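Local coordinates for protein lactaldehyde dehydrogenase (Escherichia coli, PDB 2IMP) that oxidises L-lactaldehyde irreversibly to L-lactate with NAD(+), also accepts glycolaldehyde and L-glyceraldehyde, and serves in the breakdown of L-fucose and L-rhamnose, at residues 105-110 with 443-448; 94-97 with 103-106; 153-158 with 179-184; 80-85 with 192-197. All blocks are in the same frame, centred on the assembly; numbering follows the deposited sequence.

Contact 1 of 4, residues 105-110 with 443-448; sequences VAFTAD and EAMQGF. With LAC (lactic acid), chain E.
Phe107 and Met445 pack together beside the lactate pocket of this aldehyde dehydrogenase, to which the neighbouring Glu443 contributes directly. The two side chains slide past each other in opposite directions, and the Met445 methyl group does the touching: CE lies 3.4 Å from Phe107 CE1, approaching the ring obliquely. With Phe107 CG anti to the backbone N (chi1 -176°), the ring is brought up against Met445. Met445 bends at its last torsion (chi3 81°), which sets CE against the ring and 4.1 Å from Asp110 CB, while SD stays 4.0 Å from Asp110 O. Glu443 lines the lactate site: its OE2 is 2.7 Å from lactate O and forms a salt bridge with Arg161. A type I turn from Ala444 to Gly447 folds the loop back. This loop joins strands 434-437 and 452-453; it is pressed against helix 98-116, where Met445 also meets Tyr111 and Tyr114, while Phe157 of helix 155-168 packs on the Phe107 ring.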
loop_
_atom_site.group_PDB
_atom_site.type_symbol
_atom_site.label_atom_id
_atom_site.label_comp_id
_atom_site.label_asym_id
_atom_site.label_seq_id
_atom_site.Cartn_x
_atom_site.Cartn_y
_atom_site.Cartn_z
ATOM N N VAL A 105 -28.802 -11.266 -9.138
ATOM C CA VAL A 105 -29.438 -10.298 -8.248
ATOM C C VAL A 105 -28.837 -10.298 -6.822
ATOM O O VAL A 105 -28.491 -9.248 -6.281
ATOM C CB VAL A 105 -30.965 -10.539 -8.163
ATOM C CG1 VAL A 105 -31.591 -9.616 -7.105
ATOM C CG2 VAL A 105 -31.604 -10.276 -9.530
ATOM N N ALA A 106 -28.718 -11.485 -6.230
ATOM C CA ALA A 106 -28.128 -11.591 -4.904
ATOM C C ALA A 106 -26.658 -11.093 -4.890
ATOM O O ALA A 106 -26.242 -10.381 -3.980
ATOM C CB ALA A 106 -28.199 -13.029 -4.423
ATOM N N PHE A 107 -25.902 -11.471 -5.918
ATOM C CA PHE A 107 -24.509 -11.049 -6.044
ATOM C C PHE A 107 -24.378 -9.516 -6.183
ATOM O O PHE A 107 -23.485 -8.903 -5.600
ATOM C CB PHE A 107 -23.858 -11.721 -7.259
ATOM C CG PHE A 107 -22.390 -11.412 -7.418
ATOM C CD1 PHE A 107 -21.453 -11.943 -6.537
ATOM C CD2 PHE A 107 -21.944 -10.596 -8.456
ATOM C CE1 PHE A 107 -20.084 -11.658 -6.688
ATOM C CE2 PHE A 107 -20.577 -10.305 -8.614
ATOM C CZ PHE A 107 -19.652 -10.837 -7.735
ATOM N N THR A 108 -25.279 -8.922 -6.966
ATOM C CA THR A 108 -25.286 -7.484 -7.160
ATOM C C THR A 108 -25.452 -6.719 -5.825
ATOM O O THR A 108 -24.762 -5.730 -5.569
ATOM C CB THR A 108 -26.405 -7.075 -8.147
ATOM O OG1 THR A 108 -26.135 -7.658 -9.424
ATOM C CG2 THR A 108 -26.471 -5.564 -8.306
ATOM N N ALA A 109 -26.366 -7.206 -4.987
ATOM C CA ALA A 109 -26.588 -6.608 -3.682
ATOM C C ALA A 109 -25.343 -6.754 -2.788
ATOM O O ALA A 109 -24.937 -5.805 -2.120
ATOM C CB ALA A 109 -27.798 -7.255 -2.998
ATOM N N ASP A 110 -24.754 -7.947 -2.781
ATOM C CA ASP A 110 -23.542 -8.160 -1.997
ATOM C C ASP A 110 -22.376 -7.292 -2.516
ATOM O O ASP A 110 -21.589 -6.757 -1.740
ATOM C CB ASP A 110 -23.122 -9.634 -2.018
ATOM C CG ASP A 110 -24.135 -10.544 -1.350
ATOM O OD1 ASP A 110 -24.863 -10.082 -0.447
ATOM O OD2 ASP A 110 -24.192 -11.731 -1.721
ATOM N N GLU A 443 -14.924 -14.282 -11.642
ATOM C CA GLU A 443 -14.205 -13.303 -10.835
ATOM C C GLU A 443 -14.835 -12.933 -9.476
ATOM O O GLU A 443 -16.044 -12.752 -9.359
ATOM C CB GLU A 443 -13.976 -12.013 -11.639
ATOM C CG GLU A 443 -15.250 -11.277 -12.027
ATOM C CD GLU A 443 -15.734 -11.633 -13.421
ATOM O OE1 GLU A 443 -15.710 -12.833 -13.778
ATOM O OE2 GLU A 443 -16.146 -10.712 -14.161
ATOM N N ALA A 444 -13.983 -12.832 -8.464
ATOM C CA ALA A 444 -14.414 -12.446 -7.131
ATOM C C ALA A 444 -14.561 -10.913 -7.015
ATOM O O ALA A 444 -13.851 -10.169 -7.704
ATOM C CB ALA A 444 -13.405 -12.951 -6.097
ATOM N N MET A 445 -15.470 -10.447 -6.163
ATOM C CA MET A 445 -15.638 -9.007 -6.026
ATOM C C MET A 445 -14.377 -8.281 -5.518
ATOM O O MET A 445 -14.185 -7.105 -5.808
ATOM C CB MET A 445 -16.844 -8.673 -5.138
ATOM C CG MET A 445 -16.832 -9.260 -3.735
ATOM S SD MET A 445 -18.443 -8.985 -2.927
ATOM C CE MET A 445 -19.413 -10.302 -3.633
ATOM N N GLN A 446 -13.527 -8.998 -4.784
ATOM C CA GLN A 446 -12.290 -8.410 -4.278
ATOM C C GLN A 446 -11.075 -8.570 -5.240
ATOM O O GLN A 446 -9.954 -8.184 -4.906
ATOM C CB GLN A 446 -11.923 -8.991 -2.901
ATOM C CG GLN A 446 -11.605 -10.483 -2.895
ATOM C CD GLN A 446 -12.822 -11.342 -2.583
ATOM O OE1 GLN A 446 -13.901 -11.136 -3.137
ATOM N NE2 GLN A 446 -12.646 -12.315 -1.696
ATOM N N GLY A 447 -11.309 -9.141 -6.416
ATOM C CA GLY A 447 -10.224 -9.297 -7.373
ATOM C C GLY A 447 -10.138 -8.075 -8.274
ATOM O O GLY A 447 -10.541 -6.976 -7.892
ATOM N N PHE A 448 -9.589 -8.249 -9.466
ATOM C CA PHE A 448 -9.497 -7.154 -10.419
ATOM C C PHE A 448 -9.726 -7.649 -11.854
ATOM O O PHE A 448 -8.842 -8.236 -12.480
ATOM C CB PHE A 448 -8.141 -6.428 -10.304
ATOM C CG PHE A 448 -8.070 -5.120 -11.083
ATOM C CD1 PHE A 448 -9.149 -4.233 -11.096
ATOM C CD2 PHE A 448 -6.907 -4.756 -11.763
ATOM C CE1 PHE A 448 -9.077 -3.007 -11.777
ATOM C CE2 PHE A 448 -6.817 -3.536 -12.447
ATOM C CZ PHE A 448 -7.911 -2.653 -12.451
HETATM C C LAC E . -18.064 -10.326 -16.682
HETATM C CA LAC E . -19.061 -9.958 -17.740
HETATM C CB LAC E . -20.462 -9.860 -17.111
HETATM O O LAC E . -17.143 -9.557 -16.409
HETATM O OHN LAC E . -18.740 -8.670 -18.293
HETATM O OXT LAC E . -18.161 -11.514 -16.075
#

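Contact 2 of 4, residues 94-97 with 103-106; sequences GGKI and VEVA
The carboxylate of Glu104 is approached by Lys96 through one oxygen, OE1, on its anti side, with NZ 31° out of the carboxylate plane. The Lys96 NZ to Glu104 OE1 distance is 3.1 Å, a hydrogen bond that is also the salt bridge of the contact. Lys96 CE follows at 3.5 Å from Glu104 OE1, and the two side chains cross at about a right angle. A kink at chi3 (58°) brings the end of the lysine up to Glu104, which itself reaches out fully extended. The second oxygen, OE2, receives the backbone N-H of Phe157, at the start of helix 155-168, so the two carboxylate oxygens serve different partners. Lys96 also makes a cation-pi contact with Phe154, a residue lining the lactate pocket. Both charged groups are buried, and each probably stabilises the charge of the other. The pair belongs to a helix-loop-helix unit: helix 83-94 ends, Gly95 turns the chain with positive phi, Ile97 takes the N-cap position, and Lys96 ties this short connection to the second turn of helix 98-116, beside the substrate pocket, the Glu104 side chain lying about 7 Å from the bound lactate (nearest atoms).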
loop_
_atom_site.group_PDB
_atom_site.type_symbol
_atom_site.label_atom_id
_atom_site.label_comp_id
_atom_site.label_asym_id
_atom_site.label_seq_id
_atom_site.Cartn_x
_atom_site.Cartn_y
_atom_site.Cartn_z
ATOM N N GLY A 94 -33.531 -11.024 -20.675
ATOM C CA GLY A 94 -32.194 -11.513 -20.964
ATOM C C GLY A 94 -32.125 -12.963 -21.412
ATOM O O GLY A 94 -31.112 -13.402 -21.966
ATOM N N GLY A 95 -33.187 -13.716 -21.159
ATOM C CA GLY A 95 -33.205 -15.106 -21.566
ATOM C C GLY A 95 -32.343 -16.051 -20.749
ATOM O O GLY A 95 -32.107 -17.188 -21.163
ATOM N N LYS A 96 -31.849 -15.606 -19.600
ATOM C CA LYS A 96 -31.047 -16.504 -18.787
ATOM C C LYS A 96 -31.906 -17.364 -17.833
ATOM O O LYS A 96 -32.995 -16.954 -17.428
ATOM C CB LYS A 96 -29.991 -15.734 -17.986
ATOM C CG LYS A 96 -30.532 -14.778 -16.948
ATOM C CD LYS A 96 -29.479 -14.514 -15.871
ATOM C CE LYS A 96 -28.184 -13.948 -16.448
ATOM N NZ LYS A 96 -27.084 -13.940 -15.440
ATOM N N ILE A 97 -31.414 -18.550 -17.499
ATOM C CA ILE A 97 -32.151 -19.446 -16.622
ATOM C C ILE A 97 -32.414 -18.876 -15.217
ATOM O O ILE A 97 -31.589 -18.140 -14.668
ATOM C CB ILE A 97 -31.431 -20.803 -16.498
ATOM C CG1 ILE A 97 -30.081 -20.624 -15.807
ATOM C CG2 ILE A 97 -31.230 -21.403 -17.894
ATOM C CD1 ILE A 97 -29.346 -21.929 -15.558
ATOM N N VAL A 103 -28.947 -15.673 -8.839
ATOM C CA VAL A 103 -27.589 -15.452 -8.382
ATOM C C VAL A 103 -27.101 -14.028 -8.729
ATOM O O VAL A 103 -26.550 -13.326 -7.878
ATOM C CB VAL A 103 -26.621 -16.497 -8.986
ATOM C CG1 VAL A 103 -25.180 -16.105 -8.701
ATOM C CG2 VAL A 103 -26.908 -17.869 -8.379
ATOM N N GLU A 104 -27.328 -13.608 -9.973
ATOM C CA GLU A 104 -26.929 -12.266 -10.368
ATOM C C GLU A 104 -27.505 -11.177 -9.429
ATOM O O GLU A 104 -26.785 -10.286 -8.986
ATOM C CB GLU A 104 -27.366 -11.959 -11.802
ATOM C CG GLU A 104 -26.829 -10.618 -12.290
ATOM C CD GLU A 104 -27.303 -10.239 -13.682
ATOM O OE1 GLU A 104 -27.789 -11.125 -14.414
ATOM O OE2 GLU A 104 -27.174 -9.051 -14.045
ATOM N N VAL A 105 -28.802 -11.266 -9.138
ATOM C CA VAL A 105 -29.438 -10.298 -8.248
ATOM C C VAL A 105 -28.837 -10.298 -6.822
ATOM O O VAL A 105 -28.491 -9.248 -6.281
ATOM C CB VAL A 105 -30.965 -10.539 -8.163
ATOM C CG1 VAL A 105 -31.591 -9.616 -7.105
ATOM C CG2 VAL A 105 -31.604 -10.276 -9.530
ATOM N N ALA A 106 -28.718 -11.485 -6.230
ATOM C CA ALA A 106 -28.128 -11.591 -4.904
ATOM C C ALA A 106 -26.658 -11.093 -4.890
ATOM O O ALA A 106 -26.242 -10.381 -3.980
ATOM C CB ALA A 106 -28.199 -13.029 -4.423
#

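Contact 3 of 4, residues 153-158 with 179-184; sequences NFPFFL and EFTPNN. With NAI (1,4-dihydronicotinamide adenine dinucleotide), chain D; LAC (lactic acid), chain E.
Asn184 faces Pro155 and Phe156 from the first turn of helix 183-195. Its CB lies 4.0 Å from Phe156 CD1; CG, set between the backbone N and the carbonyl carbon (chi1 64°), lays the amide against Pro155 CB and CG. At the tip the amide divides: ND2 rests 3.5 Å from Pro155 CB and gives a weak hydrogen bond to Thr181 O, while OD1 lies in the plane of the Phe156 ring, at its edge, and accepts a hydrogen bond from a water that also bonds weakly to Pro155 O. Amide and ring planes are 88° apart. Thr181 OG1 completes the packing, 3.4 Å from Pro155 CB. Earlier in the same segment, Glu179 turns to the cofactor: OE2 accepts the ribose hydroxyl O2B of NADH at 2.9 Å, and OE1 takes a weak bond from the carboxamide N7N. With an alanine at Glu179, the ribose hydroxyl and the carboxamide would probably lose these acceptors. A carboxylate at the adenosine ribose would probably repel a 2'-phosphate, consistent with the use of NAD(+), while the packing of Asn184 on Pro155 is neutral.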
loop_
_atom_site.group_PDB
_atom_site.type_symbol
_atom_site.label_atom_id
_atom_site.label_comp_id
_atom_site.label_asym_id
_atom_site.label_seq_id
_atom_site.Cartn_x
_atom_site.Cartn_y
_atom_site.Cartn_z
ATOM N N ASN A 153 -25.687 -8.840 -21.313
ATOM C CA ASN A 153 -25.271 -9.922 -20.423
ATOM C C ASN A 153 -24.958 -9.397 -19.000
ATOM O O ASN A 153 -24.221 -8.423 -18.846
ATOM C CB ASN A 153 -24.048 -10.637 -21.006
ATOM C CG ASN A 153 -23.835 -12.013 -20.399
ATOM O OD1 ASN A 153 -24.747 -12.842 -20.382
ATOM N ND2 ASN A 153 -22.627 -12.267 -19.903
ATOM N N PHE A 154 -25.504 -10.052 -17.979
ATOM C CA PHE A 154 -25.326 -9.571 -16.611
ATOM C C PHE A 154 -25.657 -8.067 -16.520
ATOM O O PHE A 154 -24.932 -7.287 -15.900
ATOM C CB PHE A 154 -23.891 -9.805 -16.123
ATOM C CG PHE A 154 -23.555 -11.248 -15.890
ATOM C CD1 PHE A 154 -23.099 -12.049 -16.930
ATOM C CD2 PHE A 154 -23.748 -11.823 -14.637
ATOM C CE1 PHE A 154 -22.812 -13.399 -16.721
ATOM C CE2 PHE A 154 -23.465 -13.169 -14.420
ATOM C CZ PHE A 154 -23.008 -13.959 -15.468
ATOM N N PRO A 155 -26.774 -7.662 -17.148
ATOM C CA PRO A 155 -27.235 -6.272 -17.180
ATOM C C PRO A 155 -27.432 -5.615 -15.804
ATOM O O PRO A 155 -27.067 -4.455 -15.614
ATOM C CB PRO A 155 -28.539 -6.364 -17.964
ATOM C CG PRO A 155 -29.074 -7.693 -17.522
ATOM C CD PRO A 155 -27.839 -8.567 -17.627
ATOM N N PHE A 156 -28.022 -6.354 -14.869
ATOM C CA PHE A 156 -28.267 -5.820 -13.539
ATOM C C PHE A 156 -26.964 -5.608 -12.749
ATOM O O PHE A 156 -26.697 -4.512 -12.243
ATOM C CB PHE A 156 -29.200 -6.754 -12.765
ATOM C CG PHE A 156 -29.812 -6.132 -11.542
ATOM C CD1 PHE A 156 -30.652 -5.026 -11.656
ATOM C CD2 PHE A 156 -29.534 -6.638 -10.272
ATOM C CE1 PHE A 156 -31.229 -4.444 -10.519
ATOM C CE2 PHE A 156 -30.106 -6.063 -9.129
ATOM C CZ PHE A 156 -30.945 -4.960 -9.252
ATOM N N PHE A 157 -26.163 -6.665 -12.660
ATOM C CA PHE A 157 -24.891 -6.574 -11.971
ATOM C C PHE A 157 -24.018 -5.421 -12.505
ATOM O O PHE A 157 -23.457 -4.645 -11.733
ATOM C CB PHE A 157 -24.120 -7.891 -12.104
ATOM C CG PHE A 157 -22.678 -7.787 -11.697
ATOM C CD1 PHE A 157 -22.331 -7.387 -10.409
ATOM C CD2 PHE A 157 -21.664 -8.074 -12.605
ATOM C CE1 PHE A 157 -20.996 -7.266 -10.032
ATOM C CE2 PHE A 157 -20.325 -7.959 -12.239
ATOM C CZ PHE A 157 -19.988 -7.556 -10.953
ATOM N N LEU A 158 -23.922 -5.310 -13.825
ATOM C CA LEU A 158 -23.113 -4.250 -14.399
ATOM C C LEU A 158 -23.546 -2.827 -13.997
ATOM O O LEU A 158 -22.736 -1.900 -14.039
ATOM C CB LEU A 158 -23.035 -4.398 -15.916
ATOM C CG LEU A 158 -22.129 -5.577 -16.301
ATOM C CD1 LEU A 158 -22.097 -5.733 -17.800
ATOM C CD2 LEU A 158 -20.721 -5.340 -15.778
ATOM N N GLU A 179 -30.383 -1.433 -24.962
ATOM C CA GLU A 179 -31.763 -1.328 -25.418
ATOM C C GLU A 179 -32.524 -2.675 -25.372
ATOM O O GLU A 179 -33.751 -2.705 -25.413
ATOM C CB GLU A 179 -31.832 -0.756 -26.840
ATOM C CG GLU A 179 -30.990 -1.489 -27.872
ATOM C CD GLU A 179 -29.617 -0.862 -28.055
ATOM O OE1 GLU A 179 -29.316 -0.432 -29.190
ATOM O OE2 GLU A 179 -28.844 -0.790 -27.067
ATOM N N PHE A 180 -31.768 -3.767 -25.282
ATOM C CA PHE A 180 -32.335 -5.108 -25.223
ATOM C C PHE A 180 -32.710 -5.562 -23.804
ATOM O O PHE A 180 -33.567 -6.429 -23.628
ATOM C CB PHE A 180 -31.355 -6.127 -25.805
ATOM C CG PHE A 180 -30.983 -5.861 -27.223
ATOM C CD1 PHE A 180 -31.947 -5.903 -28.225
ATOM C CD2 PHE A 180 -29.673 -5.544 -27.563
ATOM C CE1 PHE A 180 -31.614 -5.627 -29.545
ATOM C CE2 PHE A 180 -29.333 -5.266 -28.878
ATOM C CZ PHE A 180 -30.305 -5.309 -29.871
ATOM N N THR A 181 -32.058 -4.973 -22.804
ATOM C CA THR A 181 -32.309 -5.335 -21.411
ATOM C C THR A 181 -32.413 -4.121 -20.444
ATOM O O THR A 181 -31.662 -4.017 -19.474
ATOM C CB THR A 181 -31.197 -6.290 -20.893
ATOM O OG1 THR A 181 -29.920 -5.644 -20.993
ATOM C CG2 THR A 181 -31.158 -7.571 -21.718
ATOM N N PRO A 182 -33.363 -3.212 -20.701
ATOM C CA PRO A 182 -33.541 -2.027 -19.861
ATOM C C PRO A 182 -34.459 -2.205 -18.629
ATOM O O PRO A 182 -34.368 -1.438 -17.667
ATOM C CB PRO A 182 -34.121 -1.020 -20.837
ATOM C CG PRO A 182 -35.055 -1.892 -21.636
ATOM C CD PRO A 182 -34.212 -3.130 -21.905
ATOM N N ASN A 183 -35.334 -3.203 -18.675
ATOM C CA ASN A 183 -36.280 -3.424 -17.588
ATOM C C ASN A 183 -35.679 -3.568 -16.190
ATOM O O ASN A 183 -36.153 -2.934 -15.244
ATOM C CB ASN A 183 -37.173 -4.616 -17.911
ATOM C CG ASN A 183 -37.986 -4.383 -19.159
ATOM O OD1 ASN A 183 -38.276 -3.238 -19.501
ATOM N ND2 ASN A 183 -38.363 -5.456 -19.843
ATOM N N ASN A 184 -34.649 -4.397 -16.074
ATOM C CA ASN A 184 -33.983 -4.572 -14.798
ATOM C C ASN A 184 -33.397 -3.235 -14.302
ATOM O O ASN A 184 -33.345 -2.974 -13.101
ATOM C CB ASN A 184 -32.867 -5.611 -14.930
ATOM C CG ASN A 184 -31.767 -5.165 -15.866
ATOM O OD1 ASN A 184 -30.867 -4.407 -15.464
ATOM N ND2 ASN A 184 -31.819 -5.602 -17.106
HETATM P PA NAI D . -22.644 -3.753 -27.557
HETATM O O1A NAI D . -21.372 -3.015 -27.618
HETATM O O2A NAI D . -23.292 -3.944 -28.932
HETATM O O5B NAI D . -23.645 -2.986 -26.577
HETATM C C5B NAI D . -23.331 -2.648 -25.235
HETATM C C4B NAI D . -23.728 -1.202 -24.900
HETATM O O4B NAI D . -23.010 -0.264 -25.704
HETATM C C3B NAI D . -25.213 -0.882 -25.130
HETATM O O3B NAI D . -25.721 -0.111 -24.044
HETATM C C2B NAI D . -25.201 -0.159 -26.462
HETATM O O2B NAI D . -26.315 0.653 -26.727
HETATM C C1B NAI D . -23.903 0.604 -26.397
HETATM N N9A NAI D . -23.349 0.970 -27.734
HETATM C C8A NAI D . -23.316 0.256 -28.931
HETATM N N7A NAI D . -22.703 1.025 -29.882
HETATM C C5A NAI D . -22.351 2.203 -29.323
HETATM C C6A NAI D . -21.701 3.350 -29.825
HETATM N N6A NAI D . -21.312 3.414 -31.097
HETATM N N1A NAI D . -21.471 4.438 -28.970
HETATM C C2A NAI D . -21.876 4.387 -27.628
HETATM N N3A NAI D . -22.521 3.241 -27.136
HETATM C C4A NAI D . -22.747 2.172 -27.970
HETATM O O3 NAI D . -22.284 -5.155 -26.865
HETATM P PN NAI D . -23.309 -6.279 -26.328
HETATM O O1N NAI D . -24.325 -5.688 -25.440
HETATM O O2N NAI D . -22.471 -7.392 -25.768
HETATM O O5D NAI D . -23.945 -6.788 -27.728
HETATM C C5D NAI D . -25.228 -6.470 -28.207
HETATM C C4D NAI D . -25.364 -7.116 -29.567
HETATM O O4D NAI D . -26.533 -6.612 -30.205
HETATM C C3D NAI D . -24.287 -7.070 -30.674
HETATM O O3D NAI D . -23.645 -8.326 -30.784
HETATM C C2D NAI D . -25.009 -6.678 -31.937
HETATM O O2D NAI D . -24.570 -7.395 -33.068
HETATM C C1D NAI D . -26.454 -6.922 -31.580
HETATM N N1N NAI D . -27.364 -6.091 -32.433
HETATM C C2N NAI D . -27.634 -4.786 -32.007
HETATM C C3N NAI D . -28.494 -3.960 -32.780
HETATM C C7N NAI D . -28.803 -2.547 -32.336
HETATM O O7N NAI D . -29.651 -1.772 -33.117
HETATM N N7N NAI D . -28.302 -2.000 -31.228
HETATM C C4N NAI D . -29.066 -4.494 -33.982
HETATM C C5N NAI D . -28.777 -5.826 -34.399
HETATM C C6N NAI D . -27.918 -6.618 -33.604
HETATM C C LAC E . -18.064 -10.326 -16.682
HETATM C CA LAC E . -19.061 -9.958 -17.740
HETATM C CB LAC E . -20.462 -9.860 -17.111
HETATM O O LAC E . -17.143 -9.557 -16.409
HETATM O OHN LAC E . -18.740 -8.670 -18.293
HETATM O OXT LAC E . -18.161 -11.514 -16.075
HETATM O O HOH W 1 -29.083 -2.916 -17.008
#

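Contact 4 of 4, residues 80-85 with 192-197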
loop_
_atom_site.group_PDB
_atom_site.type_symbol
_atom_site.label_atom_id
_atom_site.label_comp_id
_atom_site.label_asym_id
_atom_site.label_seq_id
_atom_site.Cartn_x
_atom_site.Cartn_y
_atom_site.Cartn_z
ATOM N N ARG A 80 -32.541 -6.552 -2.385
ATOM C CA ARG A 80 -32.862 -7.837 -1.780
ATOM C C ARG A 80 -34.381 -7.996 -1.524
ATOM O O ARG A 80 -34.936 -9.081 -1.681
ATOM C CB ARG A 80 -32.087 -8.024 -0.470
ATOM C CG ARG A 80 -30.576 -8.096 -0.656
ATOM C CD ARG A 80 -29.861 -8.586 0.604
ATOM N NE ARG A 80 -28.411 -8.633 0.413
ATOM C CZ ARG A 80 -27.584 -7.627 0.680
ATOM N NH1 ARG A 80 -28.057 -6.486 1.169
ATOM N NH2 ARG A 80 -26.284 -7.755 0.436
ATOM N N GLU A 81 -35.031 -6.898 -1.140
ATOM C CA GLU A 81 -36.473 -6.900 -0.903
ATOM C C GLU A 81 -37.292 -7.239 -2.177
ATOM O O GLU A 81 -38.361 -7.840 -2.105
ATOM C CB GLU A 81 -36.924 -5.533 -0.375
ATOM C CG GLU A 81 -36.654 -5.297 1.100
ATOM C CD GLU A 81 -36.863 -3.845 1.498
ATOM O OE1 GLU A 81 -37.912 -3.273 1.131
ATOM O OE2 GLU A 81 -35.981 -3.273 2.179
ATOM N N ARG A 82 -36.767 -6.839 -3.328
ATOM C CA ARG A 82 -37.421 -7.093 -4.603
ATOM C C ARG A 82 -36.691 -8.139 -5.478
ATOM O O ARG A 82 -36.935 -8.224 -6.683
ATOM C CB ARG A 82 -37.536 -5.788 -5.390
ATOM C CG ARG A 82 -38.310 -4.717 -4.659
ATOM C CD ARG A 82 -38.410 -3.433 -5.461
ATOM N NE ARG A 82 -39.354 -2.522 -4.824
ATOM C CZ ARG A 82 -39.829 -1.412 -5.379
ATOM N NH1 ARG A 82 -39.452 -1.052 -6.597
ATOM N NH2 ARG A 82 -40.712 -0.677 -4.720
ATOM N N ALA A 83 -35.816 -8.923 -4.852
ATOM C CA ALA A 83 -35.030 -9.934 -5.554
ATOM C C ALA A 83 -35.800 -10.794 -6.597
ATOM O O ALA A 83 -35.456 -10.800 -7.779
ATOM C CB ALA A 83 -34.333 -10.844 -4.536
ATOM N N SER A 84 -36.824 -11.515 -6.155
ATOM C CA SER A 84 -37.586 -12.346 -7.082
ATOM C C SER A 84 -38.192 -11.539 -8.252
ATOM O O SER A 84 -38.200 -11.995 -9.397
ATOM C CB SER A 84 -38.691 -13.103 -6.333
ATOM O OG SER A 84 -39.605 -12.204 -5.730
ATOM N N GLU A 85 -38.688 -10.345 -7.950
ATOM C CA GLU A 85 -39.252 -9.489 -8.983
ATOM C C GLU A 85 -38.206 -9.115 -10.062
ATOM O O GLU A 85 -38.474 -9.190 -11.264
ATOM C CB GLU A 85 -39.806 -8.205 -8.358
ATOM C CG GLU A 85 -40.534 -7.293 -9.335
ATOM C CD GLU A 85 -40.742 -5.884 -8.787
ATOM O OE1 GLU A 85 -41.111 -5.740 -7.597
ATOM O OE2 GLU A 85 -40.542 -4.917 -9.557
ATOM N N VAL A 192 -33.754 3.382 -6.213
ATOM C CA VAL A 192 -33.027 4.613 -5.955
ATOM C C VAL A 192 -33.994 5.760 -5.611
ATOM O O VAL A 192 -33.767 6.545 -4.685
ATOM C CB VAL A 192 -32.193 5.020 -7.190
ATOM C CG1 VAL A 192 -31.669 6.445 -7.028
ATOM C CG2 VAL A 192 -31.032 4.037 -7.375
ATOM N N ASP A 193 -35.079 5.832 -6.372
ATOM C CA ASP A 193 -36.085 6.856 -6.144
ATOM C C ASP A 193 -36.820 6.665 -4.800
ATOM O O ASP A 193 -37.015 7.613 -4.046
ATOM C CB ASP A 193 -37.104 6.846 -7.277
ATOM C CG ASP A 193 -38.019 8.046 -7.239
ATOM O OD1 ASP A 193 -39.240 7.856 -7.383
ATOM O OD2 ASP A 193 -37.517 9.179 -7.073
ATOM N N GLU A 194 -37.200 5.425 -4.518
ATOM C CA GLU A 194 -37.897 5.105 -3.280
ATOM C C GLU A 194 -37.110 5.385 -1.991
ATOM O O GLU A 194 -37.683 5.855 -1.013
ATOM C CB GLU A 194 -38.337 3.646 -3.287
ATOM C CG GLU A 194 -39.679 3.427 -3.934
ATOM C CD GLU A 194 -39.950 1.965 -4.218
ATOM O OE1 GLU A 194 -39.618 1.119 -3.354
ATOM O OE2 GLU A 194 -40.499 1.669 -5.304
ATOM N N ILE A 195 -35.811 5.090 -1.991
ATOM C CA ILE A 195 -35.008 5.334 -0.798
ATOM C C ILE A 195 -34.580 6.797 -0.641
ATOM O O ILE A 195 -33.999 7.175 0.366
ATOM C CB ILE A 195 -33.743 4.457 -0.759
ATOM C CG1 ILE A 195 -32.809 4.832 -1.914
ATOM C CG2 ILE A 195 -34.139 2.988 -0.827
ATOM C CD1 ILE A 195 -31.384 4.438 -1.678
ATOM N N GLY A 196 -34.862 7.598 -1.663
ATOM C CA GLY A 196 -34.546 9.011 -1.607
ATOM C C GLY A 196 -33.135 9.490 -1.887
ATOM O O GLY A 196 -32.761 10.569 -1.415
ATOM N N LEU A 197 -32.341 8.722 -2.631
ATOM C CA LEU A 197 -30.987 9.170 -2.950
ATOM C C LEU A 197 -30.984 10.636 -3.455
ATOM O O LEU A 197 -31.801 11.000 -4.302
ATOM C CB LEU A 197 -30.369 8.276 -4.030
ATOM C CG LEU A 197 -28.877 8.497 -4.322
ATOM C CD1 LEU A 197 -28.058 7.986 -3.139
ATOM C CD2 LEU A 197 -28.464 7.762 -5.603
#
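Arg82 and Glu194 approach from opposite directions and meet through their charged ends in a salt bridge from the break between helices 65-81 and 83-94 to helix 183-195. Arg82 takes the N-cap position of helix 83-94. Its CG is anti to the carbonyl carbon (chi1 -59°) and the chain then runs straight from CG to NE, which carries the guanidinium across to helix 183-195. Glu194 answers with a chain that is likewise extended beyond CG. As modelled, the flat groups are not coplanar: their planes stand 63° apart, and OE1 lies over one face of the guanidinium, while OE2 accepts from NH2. The modelled Arg82 NH2 to Glu194 OE2 distance, 2.4 Å, is very short and NH2 is crowded, so the details of the bond are doubtful, though the opposite charges plainly lie close together. Helix 183-195 ends just beyond, in a Schellman motif at Gly196. Replacing Arg82 by an alanine would probably leave the Glu194 carboxylate without this positive mate and undo the charged bridge. Lying at the surface and away from the substrate and cofactor sites, the pair is likely to be partly screened by solvent, so its attraction should be weaker than that of a buried one.

Contacts 2 and 3 are buried and their centres lie about 10 Å apart; contact 1 is partly buried, and contact 4 is at the surface. Helix 98-116 serves contacts 1 and 2, and helix 183-195 serves contacts 3 and 4. Contacts 1 and 3 both touch lactate, and Thr108 of the first packs on Phe156 and Phe157 of the second. Val105, shared by contacts 1 and 2, packs on Ala83 of contact 4, and Asp110 of contact 1 pairs with Arg80 of contact 4. Chemistry changes with place: apolar packing beside a substrate-binding acid in contact 1, an enclosed ion pair in contact 2, neutral packing with water and cofactor bonds in contact 3, and a surface ion pair of less certain geometry in contact 4.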